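Local structure of DNA polymerase III subunit beta (Deinococcus radiodurans, 4TRT) at residues T255-A260 and G283-A288; E259-V264 and R318-A323. The protein probably encircles DNA as a ring-shaped head-to-tail homodimer, tethering DNA polymerases and other proteins to it and so conferring processivity. All coordinates share one frame; numbering follows the deposited sequence.

In the fold
Following the chain through its C-terminal domain, strand 248-253 leads directly into helix 254-265, and both contacts start from that helix. Contact 1 closes the shorter loop: after 22 intervening residues the chain returns at 283-288, on strand 284-290 of the four-stranded antiparallel sheet, and lays Leu285 and Leu287 against the helix. Contact 2 closes a longer loop of 53 residues, mostly strand, which contains the return of contact 1 and ends at helix 317-324. Helix 254-265 thus packs on strand 284-290 along one flank and on helix 317-324 along another. The two contacts share Glu259 and Ala260, and they meet where Leu287 CD1 lies 3.6 Å from Val261 CG2.

Contact 1 of 2, residues T255-A260 and G283-A288; sequences TALKEA and GTLRLA
Ala260 and Leu287 make a shallow fit, a small methyl bump met by a long branched one. Leu287 CG stands anti to its own carbonyl carbon (chi1 -57°), and CD1 reaches across to the helix, 3.6 Å from Ala260 CB. The same methyl also lies 3.7 Å from Ala260 C, so it presses on the main chain beside the short side chain and fills the hollow that the alanine leaves on the helix surface. One helical turn earlier, Leu257 supplies the second bump. Its CD1 meets Leu285 CD2 at 3.7 Å, the two leucines crossing at about a right angle, and stands farther from Leu287 CD1, at 4.3 Å. This is helix-on-sheet packing in the C-terminal domain of this polymerase III beta subunit, where helix 254-265 lies against the face of an antiparallel sheet. The short axes of helix and strand run 22° apart and approach to 10.3 Å, a separation bridged by the leucine side chains. All four touching residues are buried. Leu252 of the strand before the helix touches both Leu257 and Leu285, while Phe278 on the adjoining strand 275-281 packs against Leu285 and Leu287.

Contact 2 of 2, residues E259-V264 and R318-A323; sequences EAVNRV and RHVLDA
Val261 turns CG1 anti to its backbone N (chi1 167°), which leaves CG2 beside that nitrogen and lets the two methyls spread toward helix 317-324. On that helix Leu321 places CG anti to the carbonyl carbon (chi1 -68°), where Val261 has CG2, and CD2 is carried back over the valine. The result is an antiparallel helix pair, the two helices of the C-terminal domain in a protein whose ring is built from domains of one related fold. The short axes come within 9.9 Å and cross at -156°. Val261 and Leu321, whose CA atoms lie 7.3 Å apart, run antiparallel alongside one another, with Leu321 CD2 3.6 Å from Val261 CG1 and 3.8 Å from Val261 CB. Val320 approaches the same valine differently, at a slant, and its CG1 lies 3.9 Å from both Val261 CG1 and Val261 CG2. One valine is thus gripped by two neighbouring residues of the facing helix. Val261 and Val320 are buried, with Met357 of strand 353-357 touching Val320 and Leu287 touching Val261. Toward the exposed side lies Asn262, which also packs on Asn81 of the second subunit. Next to it, Arg263 NE donates a hydrogen bond to Asn81 O of that subunit, tying this helix to the dimer interface, while NH1 forms a salt bridge with Asp298 OD2 on strand 294-301 of its own chain. Leu321 CD2 ends 4.2 Å from Asn262 N.

Contact 1 of 2, residues T255-A260 and G283-A288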
ATOM      1  N   THR A 255      -0.384   7.274  24.081  1.00 36.07           N
ATOM      2  CA  THR A 255       0.477   6.710  23.040  1.00 36.37           C
ATOM      3  C   THR A 255       1.321   5.586  23.609  1.00 37.40           C
ATOM      4  O   THR A 255       1.473   4.533  22.957  1.00 35.42           O
ATOM      5  CB  THR A 255       1.381   7.774  22.409  1.00 36.95           C
ATOM      6  OG1 THR A 255       0.568   8.705  21.690  1.00 39.31           O
ATOM      7  CG2 THR A 255       2.423   7.148  21.475  1.00 37.57           C
ATOM      8  N   ALA A 256       1.843   5.783  24.821  1.00 35.88           N
ATOM      9  CA  ALA A 256       2.616   4.716  25.472  1.00 36.85           C
ATOM     10  C   ALA A 256       1.757   3.466  25.661  1.00 37.15           C
ATOM     11  O   ALA A 256       2.211   2.341  25.385  1.00 36.36           O
ATOM     12  CB  ALA A 256       3.233   5.188  26.783  1.00 36.00           C
ATOM     13  N   LEU A 257       0.502   3.643  26.083  1.00 34.94           N
ATOM     14  CA  LEU A 257      -0.386   2.497  26.293  1.00 32.74           C
ATOM     15  C   LEU A 257      -0.701   1.776  24.986  1.00 33.39           C
ATOM     16  O   LEU A 257      -0.687   0.537  24.939  1.00 31.96           O
ATOM     17  CB  LEU A 257      -1.680   2.914  27.010  1.00 32.78           C
ATOM     18  CG  LEU A 257      -2.730   1.829  27.207  1.00 34.29           C
ATOM     19  CD1 LEU A 257      -2.224   0.697  28.117  1.00 31.52           C
ATOM     20  CD2 LEU A 257      -4.013   2.466  27.746  1.00 34.26           C
ATOM     21  N   LYS A 258      -0.977   2.532  23.928  1.00 31.75           N
ATOM     22  CA  LYS A 258      -1.283   1.930  22.626  1.00 33.53           C
ATOM     23  C   LYS A 258      -0.107   1.137  22.106  1.00 33.49           C
ATOM     24  O   LYS A 258      -0.277   0.024  21.640  1.00 32.49           O
ATOM     25  CB  LYS A 258      -1.639   2.984  21.593  1.00 34.35           C
ATOM     26  CG  LYS A 258      -2.957   3.689  21.874  1.00 37.11           C
ATOM     27  CD  LYS A 258      -3.188   4.790  20.841  1.00 38.19           C
ATOM     28  CE  LYS A 258      -4.311   5.684  21.281  1.00 38.95           C
ATOM     29  NZ  LYS A 258      -4.669   6.675  20.221  1.00 38.05           N
ATOM     30  N   GLU A 259       1.086   1.716  22.208  1.00 33.21           N
ATOM     31  CA  GLU A 259       2.279   1.073  21.715  1.00 34.53           C
ATOM     32  C   GLU A 259       2.621  -0.179  22.552  1.00 34.74           C
ATOM     33  O   GLU A 259       3.100  -1.171  22.006  1.00 37.58           O
ATOM     34  CB  GLU A 259       3.437   2.080  21.648  1.00 35.93           C
ATOM     35  CG  GLU A 259       3.203   3.135  20.562  1.00 39.39           C
ATOM     36  CD  GLU A 259       4.289   4.196  20.443  1.00 43.14           C
ATOM     37  OE1 GLU A 259       5.166   4.280  21.313  1.00 45.64           O
ATOM     38  OE2 GLU A 259       4.251   4.963  19.458  1.00 48.75           O
ATOM     39  N   ALA A 260       2.342  -0.142  23.850  1.00 32.68           N
ATOM     40  CA  ALA A 260       2.585  -1.275  24.717  1.00 31.54           C
ATOM     41  C   ALA A 260       1.616  -2.425  24.438  1.00 33.18           C
ATOM     42  O   ALA A 260       2.037  -3.576  24.399  1.00 34.65           O
ATOM     43  CB  ALA A 260       2.531  -0.859  26.181  1.00 30.34           C
ATOM     44  N   GLY A 283       1.576   1.784  41.350  1.00 40.33           N
ATOM     45  CA  GLY A 283       1.789   2.852  40.385  1.00 40.11           C
ATOM     46  C   GLY A 283       2.333   2.381  39.051  1.00 37.44           C
ATOM     47  O   GLY A 283       2.977   3.154  38.342  1.00 38.67           O
ATOM     48  N   THR A 284       2.074   1.122  38.700  1.00 37.19           N
ATOM     49  CA  THR A 284       2.443   0.599  37.389  1.00 38.00           C
ATOM     50  C   THR A 284       1.305  -0.196  36.754  1.00 37.05           C
ATOM     51  O   THR A 284       0.459  -0.754  37.448  1.00 37.26           O
ATOM     52  CB  THR A 284       3.708  -0.307  37.440  1.00 42.00           C
ATOM     53  OG1 THR A 284       3.410  -1.536  38.110  1.00 43.02           O
ATOM     54  CG2 THR A 284       4.902   0.413  38.107  1.00 43.63           C
ATOM     55  N   LEU A 285       1.290  -0.227  35.423  1.00 35.05           N
ATOM     56  CA  LEU A 285       0.427  -1.123  34.679  1.00 35.58           C
ATOM     57  C   LEU A 285       1.346  -2.073  33.925  1.00 37.82           C
ATOM     58  O   LEU A 285       2.190  -1.635  33.138  1.00 37.16           O
ATOM     59  CB  LEU A 285      -0.466  -0.353  33.707  1.00 35.04           C
ATOM     60  CG  LEU A 285      -1.212  -1.177  32.655  1.00 35.91           C
ATOM     61  CD1 LEU A 285      -2.173  -2.173  33.315  1.00 35.70           C
ATOM     62  CD2 LEU A 285      -1.961  -0.255  31.698  1.00 33.98           C
ATOM     63  N   ARG A 286       1.189  -3.366  34.174  1.00 39.56           N
ATOM     64  CA  ARG A 286       1.920  -4.370  33.420  1.00 39.65           C
ATOM     65  C   ARG A 286       0.970  -5.042  32.441  1.00 40.34           C
ATOM     66  O   ARG A 286      -0.130  -5.475  32.811  1.00 39.12           O
ATOM     67  CB  ARG A 286       2.527  -5.406  34.353  1.00 42.80           C
ATOM     68  CG  ARG A 286       3.526  -6.304  33.662  1.00 45.62           C
ATOM     69  CD  ARG A 286       3.927  -7.460  34.539  1.00 49.76           C
ATOM     70  NE  ARG A 286       2.871  -8.461  34.595  1.00 51.59           N
ATOM     71  CZ  ARG A 286       2.923  -9.553  35.352  1.00 54.19           C
ATOM     72  NH1 ARG A 286       3.977  -9.788  36.129  1.00 56.56           N
ATOM     73  NH2 ARG A 286       1.910 -10.408  35.334  1.00 56.61           N
ATOM     74  N   LEU A 287       1.404  -5.138  31.194  1.00 38.57           N
ATOM     75  CA  LEU A 287       0.667  -5.861  30.168  1.00 38.51           C
ATOM     76  C   LEU A 287       1.399  -7.160  29.905  1.00 40.70           C
ATOM     77  O   LEU A 287       2.631  -7.151  29.810  1.00 39.24           O
ATOM     78  CB  LEU A 287       0.618  -5.032  28.893  1.00 40.91           C
ATOM     79  CG  LEU A 287      -0.003  -3.658  29.127  1.00 41.20           C
ATOM     80  CD1 LEU A 287       0.087  -2.884  27.830  1.00 42.60           C
ATOM     81  CD2 LEU A 287      -1.452  -3.806  29.568  1.00 39.10           C
ATOM     82  N   ALA A 288       0.661  -8.265  29.799  1.00 40.01           N
ATOM     83  CA  ALA A 288       1.261  -9.590  29.568  1.00 40.46           C
ATOM     84  C   ALA A 288       0.444 -10.382  28.567  1.00 41.86           C
ATOM     85  O   ALA A 288      -0.793 -10.311  28.550  1.00 40.77           O
ATOM     86  CB  ALA A 288       1.388 -10.376  30.866  1.00 41.35           C
TER

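Contact 2 of 2, residues E259-V264 and R318-A323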
ATOM      1  N   GLU A 259       1.086   1.716  22.208  1.00 33.21           N
ATOM      2  CA  GLU A 259       2.279   1.073  21.715  1.00 34.53           C
ATOM      3  C   GLU A 259       2.621  -0.179  22.552  1.00 34.74           C
ATOM      4  O   GLU A 259       3.100  -1.171  22.006  1.00 37.58           O
ATOM      5  CB  GLU A 259       3.437   2.080  21.648  1.00 35.93           C
ATOM      6  CG  GLU A 259       3.203   3.135  20.562  1.00 39.39           C
ATOM      7  CD  GLU A 259       4.289   4.196  20.443  1.00 43.14           C
ATOM      8  OE1 GLU A 259       5.166   4.280  21.313  1.00 45.64           O
ATOM      9  OE2 GLU A 259       4.251   4.963  19.458  1.00 48.75           O
ATOM     10  N   ALA A 260       2.342  -0.142  23.850  1.00 32.68           N
ATOM     11  CA  ALA A 260       2.585  -1.275  24.717  1.00 31.54           C
ATOM     12  C   ALA A 260       1.616  -2.425  24.438  1.00 33.18           C
ATOM     13  O   ALA A 260       2.037  -3.576  24.399  1.00 34.65           O
ATOM     14  CB  ALA A 260       2.531  -0.859  26.181  1.00 30.34           C
ATOM     15  N   VAL A 261       0.323  -2.117  24.225  1.00 33.59           N
ATOM     16  CA  VAL A 261      -0.674  -3.152  23.934  1.00 31.99           C
ATOM     17  C   VAL A 261      -0.332  -3.784  22.603  1.00 34.91           C
ATOM     18  O   VAL A 261      -0.292  -5.021  22.464  1.00 37.11           O
ATOM     19  CB  VAL A 261      -2.105  -2.590  23.951  1.00 34.17           C
ATOM     20  CG1 VAL A 261      -3.105  -3.572  23.356  1.00 33.86           C
ATOM     21  CG2 VAL A 261      -2.513  -2.228  25.387  1.00 33.55           C
ATOM     22  N   ASN A 262      -0.030  -2.941  21.624  1.00 34.35           N
ATOM     23  CA  ASN A 262       0.361  -3.418  20.308  1.00 35.14           C
ATOM     24  C   ASN A 262       1.529  -4.400  20.357  1.00 35.57           C
ATOM     25  O   ASN A 262       1.450  -5.493  19.789  1.00 38.01           O
ATOM     26  CB  ASN A 262       0.718  -2.260  19.380  1.00 35.02           C
ATOM     27  CG  ASN A 262       1.052  -2.740  17.982  1.00 38.48           C
ATOM     28  OD1 ASN A 262       0.180  -3.226  17.274  1.00 41.07           O
ATOM     29  ND2 ASN A 262       2.319  -2.659  17.603  1.00 37.58           N
ATOM     30  N   ARG A 263       2.619  -4.021  21.011  1.00 35.01           N
ATOM     31  CA  ARG A 263       3.815  -4.861  20.980  1.00 36.12           C
ATOM     32  C   ARG A 263       3.626  -6.185  21.737  1.00 36.50           C
ATOM     33  O   ARG A 263       4.061  -7.238  21.253  1.00 38.71           O
ATOM     34  CB  ARG A 263       5.059  -4.106  21.450  1.00 37.24           C
ATOM     35  CG  ARG A 263       5.130  -3.760  22.930  1.00 37.53           C
ATOM     36  CD  ARG A 263       6.510  -3.205  23.279  1.00 39.28           C
ATOM     37  NE  ARG A 263       6.787  -1.962  22.567  1.00 38.93           N
ATOM     38  CZ  ARG A 263       6.511  -0.733  23.024  1.00 39.41           C
ATOM     39  NH1 ARG A 263       5.962  -0.529  24.220  1.00 37.38           N
ATOM     40  NH2 ARG A 263       6.803   0.306  22.271  1.00 40.38           N
ATOM     41  N   VAL A 264       2.952  -6.141  22.883  1.00 35.67           N
ATOM     42  CA  VAL A 264       2.719  -7.343  23.688  1.00 38.13           C
ATOM     43  C   VAL A 264       1.763  -8.321  22.998  1.00 38.54           C
ATOM     44  O   VAL A 264       1.943  -9.527  23.078  1.00 39.81           O
ATOM     45  CB  VAL A 264       2.225  -6.960  25.102  1.00 38.65           C
ATOM     46  CG1 VAL A 264       1.726  -8.180  25.862  1.00 41.73           C
ATOM     47  CG2 VAL A 264       3.362  -6.299  25.863  1.00 37.56           C
ATOM     48  N   ARG A 318      -7.135  -6.699  20.567  1.00 39.14           N
ATOM     49  CA  ARG A 318      -7.637  -6.007  19.383  1.00 42.82           C
ATOM     50  C   ARG A 318      -8.760  -5.039  19.764  1.00 41.28           C
ATOM     51  O   ARG A 318      -8.814  -3.910  19.269  1.00 40.73           O
ATOM     52  CB  ARG A 318      -8.143  -6.992  18.306  1.00 47.21           C
ATOM     53  CG  ARG A 318      -8.752  -6.262  17.100  1.00 53.78           C
ATOM     54  CD  ARG A 318      -9.067  -7.191  15.937  1.00 61.63           C
ATOM     55  NE  ARG A 318      -7.896  -7.919  15.432  1.00 68.05           N
ATOM     56  CZ  ARG A 318      -6.957  -7.417  14.624  1.00 72.73           C
ATOM     57  NH1 ARG A 318      -7.008  -6.151  14.213  1.00 75.24           N
ATOM     58  NH2 ARG A 318      -5.944  -8.189  14.230  1.00 73.88           N
ATOM     59  N   HIS A 319      -9.655  -5.486  20.640  1.00 40.07           N
ATOM     60  CA  HIS A 319     -10.736  -4.618  21.138  1.00 39.63           C
ATOM     61  C   HIS A 319     -10.190  -3.492  21.975  1.00 36.91           C
ATOM     62  O   HIS A 319     -10.729  -2.393  21.962  1.00 36.20           O
ATOM     63  CB  HIS A 319     -11.802  -5.432  21.865  1.00 39.35           C
ATOM     64  CG  HIS A 319     -12.529  -6.402  20.944  1.00 40.55           C
ATOM     65  ND1 HIS A 319     -13.599  -7.119  21.331  1.00 39.80           N
ATOM     66  CD2 HIS A 319     -12.293  -6.743  19.602  1.00 41.90           C
ATOM     67  CE1 HIS A 319     -14.020  -7.887  20.304  1.00 42.06           C
ATOM     68  NE2 HIS A 319     -13.222  -7.652  19.245  1.00 42.59           N
ATOM     69  N   VAL A 320      -9.092  -3.740  22.679  1.00 36.14           N
ATOM     70  CA  VAL A 320      -8.431  -2.697  23.468  1.00 34.23           C
ATOM     71  C   VAL A 320      -7.934  -1.593  22.534  1.00 34.23           C
ATOM     72  O   VAL A 320      -8.174  -0.405  22.778  1.00 33.03           O
ATOM     73  CB  VAL A 320      -7.264  -3.250  24.327  1.00 32.65           C
ATOM     74  CG1 VAL A 320      -6.403  -2.107  24.841  1.00 31.34           C
ATOM     75  CG2 VAL A 320      -7.790  -4.077  25.497  1.00 32.64           C
ATOM     76  N   LEU A 321      -7.257  -1.988  21.466  1.00 35.03           N
ATOM     77  CA  LEU A 321      -6.722  -1.033  20.505  1.00 36.00           C
ATOM     78  C   LEU A 321      -7.842  -0.290  19.789  1.00 36.10           C
ATOM     79  O   LEU A 321      -7.731   0.927  19.576  1.00 35.33           O
ATOM     80  CB  LEU A 321      -5.790  -1.713  19.505  1.00 36.37           C
ATOM     81  CG  LEU A 321      -4.479  -2.234  20.118  1.00 37.37           C
ATOM     82  CD1 LEU A 321      -3.623  -2.899  19.055  1.00 39.85           C
ATOM     83  CD2 LEU A 321      -3.712  -1.114  20.813  1.00 39.50           C
ATOM     84  N   ASP A 322      -8.918  -0.998  19.440  1.00 34.16           N
ATOM     85  CA  ASP A 322     -10.118  -0.350  18.871  1.00 35.62           C
ATOM     86  C   ASP A 322     -10.601   0.749  19.816  1.00 34.84           C
ATOM     87  O   ASP A 322     -10.859   1.873  19.391  1.00 35.65           O
ATOM     88  CB  ASP A 322     -11.289  -1.332  18.718  1.00 37.33           C
ATOM     89  CG  ASP A 322     -11.125  -2.322  17.582  1.00 40.75           C
ATOM     90  OD1 ASP A 322     -10.318  -2.115  16.665  1.00 39.42           O
ATOM     91  OD2 ASP A 322     -11.872  -3.328  17.602  1.00 42.16           O
ATOM     92  N   ALA A 323     -10.748   0.403  21.096  1.00 33.87           N
ATOM     93  CA  ALA A 323     -11.316   1.309  22.091  1.00 32.74           C
ATOM     94  C   ALA A 323     -10.410   2.521  22.349  1.00 33.94           C
ATOM     95  O   ALA A 323     -10.905   3.630  22.543  1.00 37.17           O
ATOM     96  CB  ALA A 323     -11.603   0.564  23.392  1.00 33.27           C
TER